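PDB 4MLG: beta-xylosidase from Uncultured organism, which probably hydrolyses xylo-oligosaccharides from their non-reducing ends to release xylose, as a calcium-containing five-bladed beta-propeller of glycoside hydrolase family 43. Local coordinates for residues Y260-T272 with N311-A323. Residues are numbered along the deposited sequence; the frame is centred on the assembly and turned at random.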
loop_
_atom_site.group_PDB
_atom_site.type_symbol
_atom_site.label_atom_id
_atom_site.label_comp_id
_atom_site.label_asym_id
_atom_site.label_seq_id
_atom_site.Cartn_x
_atom_site.Cartn_y
_atom_site.Cartn_z
ATOM N N TYR A 260 -13.790 -26.126 13.087
ATOM C CA TYR A 260 -14.431 -25.484 14.236
ATOM C C TYR A 260 -14.778 -26.487 15.332
ATOM O O TYR A 260 -15.193 -27.612 15.050
ATOM C CB TYR A 260 -15.697 -24.741 13.795
ATOM C CG TYR A 260 -16.547 -24.225 14.939
ATOM C CD1 TYR A 260 -16.284 -22.994 15.526
ATOM C CD2 TYR A 260 -17.619 -24.968 15.428
ATOM C CE1 TYR A 260 -17.060 -22.519 16.571
ATOM C CE2 TYR A 260 -18.395 -24.502 16.472
ATOM C CZ TYR A 260 -18.113 -23.277 17.038
ATOM O OH TYR A 260 -18.887 -22.811 18.077
ATOM N N ARG A 261 -14.613 -26.069 16.583
ATOM C CA ARG A 261 -14.878 -26.941 17.720
ATOM C C ARG A 261 -15.933 -26.376 18.665
ATOM O O ARG A 261 -16.932 -27.036 18.950
ATOM C CB ARG A 261 -13.584 -27.238 18.479
ATOM C CG ARG A 261 -12.651 -28.180 17.743
ATOM C CD ARG A 261 -13.277 -29.558 17.623
ATOM N NE ARG A 261 -12.601 -30.394 16.637
ATOM C CZ ARG A 261 -13.230 -31.092 15.697
ATOM N NH1 ARG A 261 -14.554 -31.055 15.618
ATOM N NH2 ARG A 261 -12.538 -31.826 14.837
ATOM N N GLY A 262 -15.714 -25.158 19.150
ATOM C CA GLY A 262 -16.648 -24.552 20.080
ATOM C C GLY A 262 -16.328 -23.121 20.467
ATOM O O GLY A 262 -15.715 -22.376 19.702
ATOM N N VAL A 263 -16.755 -22.740 21.666
ATOM C CA VAL A 263 -16.577 -21.380 22.158
ATOM C C VAL A 263 -15.681 -21.364 23.392
ATOM O O VAL A 263 -15.918 -22.102 24.347
ATOM C CB VAL A 263 -17.936 -20.738 22.513
ATOM C CG1 VAL A 263 -17.740 -19.348 23.107
ATOM C CG2 VAL A 263 -18.834 -20.681 21.287
ATOM N N ILE A 264 -14.651 -20.525 23.368
ATOM C CA ILE A 264 -13.775 -20.370 24.523
ATOM C C ILE A 264 -14.330 -19.314 25.473
ATOM O O ILE A 264 -14.358 -19.511 26.688
ATOM C CB ILE A 264 -12.345 -19.966 24.111
ATOM C CG1 ILE A 264 -11.749 -20.993 23.149
ATOM C CG2 ILE A 264 -11.453 -19.819 25.333
ATOM C CD1 ILE A 264 -10.303 -20.713 22.788
ATOM N N LEU A 265 -14.778 -18.197 24.908
ATOM C CA LEU A 265 -15.251 -17.073 25.707
ATOM C C LEU A 265 -16.594 -16.527 25.224
ATOM O O LEU A 265 -16.742 -16.142 24.064
ATOM C CB LEU A 265 -14.207 -15.953 25.712
ATOM C CG LEU A 265 -14.454 -14.798 26.682
ATOM C CD1 LEU A 265 -14.387 -15.294 28.117
ATOM C CD2 LEU A 265 -13.456 -13.672 26.450
ATOM N N THR A 266 -17.569 -16.499 26.129
ATOM C CA THR A 266 -18.872 -15.893 25.868
ATOM C C THR A 266 -18.716 -14.368 25.856
ATOM O O THR A 266 -17.691 -13.863 26.317
ATOM C CB THR A 266 -19.889 -16.320 26.946
ATOM O OG1 THR A 266 -19.419 -15.920 28.238
ATOM C CG2 THR A 266 -20.084 -17.828 26.926
ATOM N N PRO A 267 -19.711 -13.633 25.316
ATOM C CA PRO A 267 -19.627 -12.168 25.244
ATOM C C PRO A 267 -19.215 -11.484 26.545
ATOM O O PRO A 267 -19.629 -11.901 27.626
ATOM C CB PRO A 267 -21.052 -11.766 24.870
ATOM C CG PRO A 267 -21.523 -12.885 24.025
ATOM C CD PRO A 267 -20.907 -14.134 24.609
ATOM N N VAL A 268 -18.399 -10.441 26.425
ATOM C CA VAL A 268 -17.927 -9.689 27.580
ATOM C C VAL A 268 -18.446 -8.256 27.537
ATOM O O VAL A 268 -19.039 -7.832 26.543
ATOM C CB VAL A 268 -16.389 -9.647 27.634
ATOM C CG1 VAL A 268 -15.819 -11.055 27.715
ATOM C CG2 VAL A 268 -15.837 -8.912 26.422
ATOM N N VAL A 269 -18.223 -7.513 28.616
ATOM C CA VAL A 269 -18.594 -6.105 28.647
ATOM C C VAL A 269 -17.744 -5.332 27.647
ATOM O O VAL A 269 -16.524 -5.238 27.793
ATOM C CB VAL A 269 -18.429 -5.496 30.051
ATOM C CG1 VAL A 269 -18.606 -3.986 29.999
ATOM C CG2 VAL A 269 -19.426 -6.119 31.013
ATOM N N GLY A 270 -18.395 -4.788 26.627
ATOM C CA GLY A 270 -17.699 -4.127 25.542
ATOM C C GLY A 270 -17.952 -4.862 24.241
ATOM O O GLY A 270 -18.202 -6.066 24.242
ATOM N N TRP A 271 -17.888 -4.137 23.130
ATOM C CA TRP A 271 -18.185 -4.714 21.826
ATOM C C TRP A 271 -17.087 -5.671 21.376
ATOM O O TRP A 271 -17.357 -6.689 20.742
ATOM C CB TRP A 271 -18.369 -3.606 20.787
ATOM C CG TRP A 271 -19.044 -4.056 19.526
ATOM C CD1 TRP A 271 -20.367 -3.935 19.218
ATOM C CD2 TRP A 271 -18.427 -4.695 18.399
ATOM N NE1 TRP A 271 -20.614 -4.460 17.972
ATOM C CE2 TRP A 271 -19.439 -4.932 17.449
ATOM C CE3 TRP A 271 -17.118 -5.088 18.103
ATOM C CZ2 TRP A 271 -19.185 -5.545 16.224
ATOM C CZ3 TRP A 271 -16.868 -5.700 16.887
ATOM C CH2 TRP A 271 -17.895 -5.922 15.963
ATOM N N THR A 272 -15.844 -5.340 21.708
ATOM C CA THR A 272 -14.708 -6.121 21.239
ATOM C C THR A 272 -14.274 -7.182 22.243
ATOM O O THR A 272 -14.393 -6.998 23.452
ATOM C CB THR A 272 -13.500 -5.221 20.930
ATOM O OG1 THR A 272 -13.002 -4.656 22.147
ATOM C CG2 THR A 272 -13.900 -4.103 19.983
ATOM N N ASN A 311 -10.551 -30.425 28.495
ATOM C CA ASN A 311 -11.188 -31.708 28.745
ATOM C C ASN A 311 -10.324 -32.815 28.155
ATOM O O ASN A 311 -9.624 -32.591 27.168
ATOM C CB ASN A 311 -12.591 -31.733 28.138
ATOM C CG ASN A 311 -13.549 -30.804 28.853
ATOM O OD1 ASN A 311 -13.557 -30.729 30.081
ATOM N ND2 ASN A 311 -14.359 -30.084 28.085
ATOM N N PRO A 312 -10.361 -34.011 28.765
ATOM C CA PRO A 312 -9.542 -35.152 28.332
ATOM C C PRO A 312 -9.675 -35.488 26.844
ATOM O O PRO A 312 -8.764 -36.094 26.280
ATOM C CB PRO A 312 -10.079 -36.302 29.185
ATOM C CG PRO A 312 -10.557 -35.639 30.426
ATOM C CD PRO A 312 -11.131 -34.323 29.984
ATOM N N ASP A 313 -10.782 -35.097 26.218
ATOM C CA ASP A 313 -10.970 -35.349 24.791
ATOM C C ASP A 313 -10.336 -34.255 23.929
ATOM O O ASP A 313 -10.463 -34.269 22.704
ATOM C CB ASP A 313 -12.456 -35.509 24.450
ATOM C CG ASP A 313 -13.205 -34.190 24.453
ATOM O OD1 ASP A 313 -12.934 -33.349 25.334
ATOM O OD2 ASP A 313 -14.065 -33.994 23.568
ATOM N N GLY A 314 -9.655 -33.312 24.574
ATOM C CA GLY A 314 -8.943 -32.264 23.864
ATOM C C GLY A 314 -9.676 -30.936 23.804
ATOM O O GLY A 314 -9.065 -29.894 23.567
ATOM N N SER A 315 -10.987 -30.971 24.020
ATOM C CA SER A 315 -11.805 -29.765 23.959
ATOM C C SER A 315 -11.472 -28.791 25.088
ATOM O O SER A 315 -10.908 -29.181 26.112
ATOM C CB SER A 315 -13.292 -30.125 23.992
ATOM O OG SER A 315 -13.634 -30.784 25.199
ATOM N N ILE A 316 -11.823 -27.523 24.891
ATOM C CA ILE A 316 -11.569 -26.486 25.886
ATOM C C ILE A 316 -12.841 -26.161 26.664
ATOM O O ILE A 316 -13.896 -25.930 26.072
ATOM C CB ILE A 316 -11.048 -25.192 25.225
ATOM C CG1 ILE A 316 -9.875 -25.498 24.293
ATOM C CG2 ILE A 316 -10.644 -24.173 26.280
ATOM C CD1 ILE A 316 -9.358 -24.284 23.546
ATOM N N GLN A 317 -12.740 -26.146 27.991
ATOM C CA GLN A 317 -13.874 -25.780 28.834
ATOM C C GLN A 317 -14.222 -24.308 28.634
ATOM O O GLN A 317 -13.386 -23.434 28.864
ATOM C CB GLN A 317 -13.576 -26.063 30.309
ATOM C CG GLN A 317 -13.424 -27.539 30.646
ATOM C CD GLN A 317 -13.143 -27.780 32.118
ATOM O OE1 GLN A 317 -12.898 -26.843 32.879
ATOM N NE2 GLN A 317 -13.180 -29.043 32.526
ATOM N N PRO A 318 -15.462 -24.032 28.201
ATOM C CA PRO A 318 -15.911 -22.666 27.909
ATOM C C PRO A 318 -15.808 -21.749 29.125
ATOM O O PRO A 318 -16.122 -22.167 30.238
ATOM C CB PRO A 318 -17.376 -22.857 27.500
ATOM C CG PRO A 318 -17.770 -24.176 28.067
ATOM C CD PRO A 318 -16.538 -25.018 28.009
ATOM N N ILE A 319 -15.358 -20.517 28.907
ATOM C CA ILE A 319 -15.228 -19.541 29.984
ATOM C C ILE A 319 -16.293 -18.454 29.856
ATOM O O ILE A 319 -16.537 -17.935 28.766
ATOM C CB ILE A 319 -13.824 -18.904 30.005
ATOM C CG1 ILE A 319 -12.755 -19.978 30.219
ATOM C CG2 ILE A 319 -13.729 -17.846 31.090
ATOM C CD1 ILE A 319 -11.348 -19.430 30.284
ATOM N N LYS A 320 -16.931 -18.120 30.973
ATOM C CA LYS A 320 -18.005 -17.137 30.977
ATOM C C LYS A 320 -17.474 -15.711 30.834
ATOM O O LYS A 320 -16.626 -15.270 31.613
ATOM C CB LYS A 320 -18.832 -17.267 32.259
ATOM C CG LYS A 320 -20.147 -16.500 32.245
ATOM C CD LYS A 320 -21.113 -17.067 31.212
ATOM C CE LYS A 320 -22.529 -16.542 31.422
ATOM N NZ LYS A 320 -22.610 -15.057 31.333
ATOM N N GLY A 321 -17.970 -15.000 29.828
ATOM C CA GLY A 321 -17.670 -13.589 29.675
ATOM C C GLY A 321 -18.479 -12.796 30.682
ATOM O O GLY A 321 -19.466 -13.298 31.218
ATOM N N THR A 322 -18.064 -11.560 30.940
ATOM C CA THR A 322 -18.711 -10.739 31.959
ATOM C C THR A 322 -20.183 -10.483 31.642
ATOM O O THR A 322 -21.041 -10.589 32.519
ATOM C CB THR A 322 -17.992 -9.391 32.146
ATOM O OG1 THR A 322 -16.581 -9.611 32.268
ATOM C CG2 THR A 322 -18.500 -8.688 33.395
ATOM N N ALA A 323 -20.469 -10.151 30.388
ATOM C CA ALA A 323 -21.838 -9.894 29.958
ATOM C C ALA A 323 -22.652 -11.183 29.907
ATOM O O ALA A 323 -23.460 -11.454 30.795
ATOM C CB ALA A 323 -21.849 -9.203 28.604
#
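Ile319 bonds through its backbone to Ile264 and Thr266, bridging Leu265 between them, and so gives this contact its frame, in a case of a chain tail laid alongside the exit of a propeller strand. Ile319 N donates to Ile264 O at 2.6 Å, and Ile319 O accepts from Thr266 N at 3.2 Å. Both bonds belong to Ile319 and straddle Leu265, the pattern of a single parallel bridge; the end-to-end directions of the two runs differ by 26°. On its other side Leu265, with Ile264, bonds to Ile246 in a classic beta bulge.

A side-chain bond, less certain in its geometry, appears to continue the line. Thr266 OG1 sits between its own backbone N and carbonyl carbon (chi1 59°), which turns the hydroxyl to the amide of Gly321; the modelled N to OG1 separation is too short to be taken literally. The Gly321 backbone lies close against the Thr266-Pro267 chain, its CA resting against Pro267 O at 3.3 Å in a CA-H...O contact, with Val268 CG1 beside it.

Apolar contacts line the flank nearer the protein interior. The side chains of Ile264 and Ile316 cross at an angle, CD1 to CD1 3.8 Å, and both touch Leu308, while Leu265 CD1 reaches Ile319 CG2 at 4.0 Å. Leu286, on strand 283-290, touches both Ile264 and Ile319. Farther along, Val269 CG2 abuts Thr322 CG2 at 3.6 Å, whereas the Thr322 hydroxyl bonds to Asp290.

Because main-chain atoms supply most of the polar links and branched aliphatic groups fill the inner side, the C-terminal tail is held by backbone hydrogen bonding on one hand and aliphatic contacts on the other, spanning the seam between strand 258-265 and the neighbouring sheet that contains strands 283-290 and 302-308.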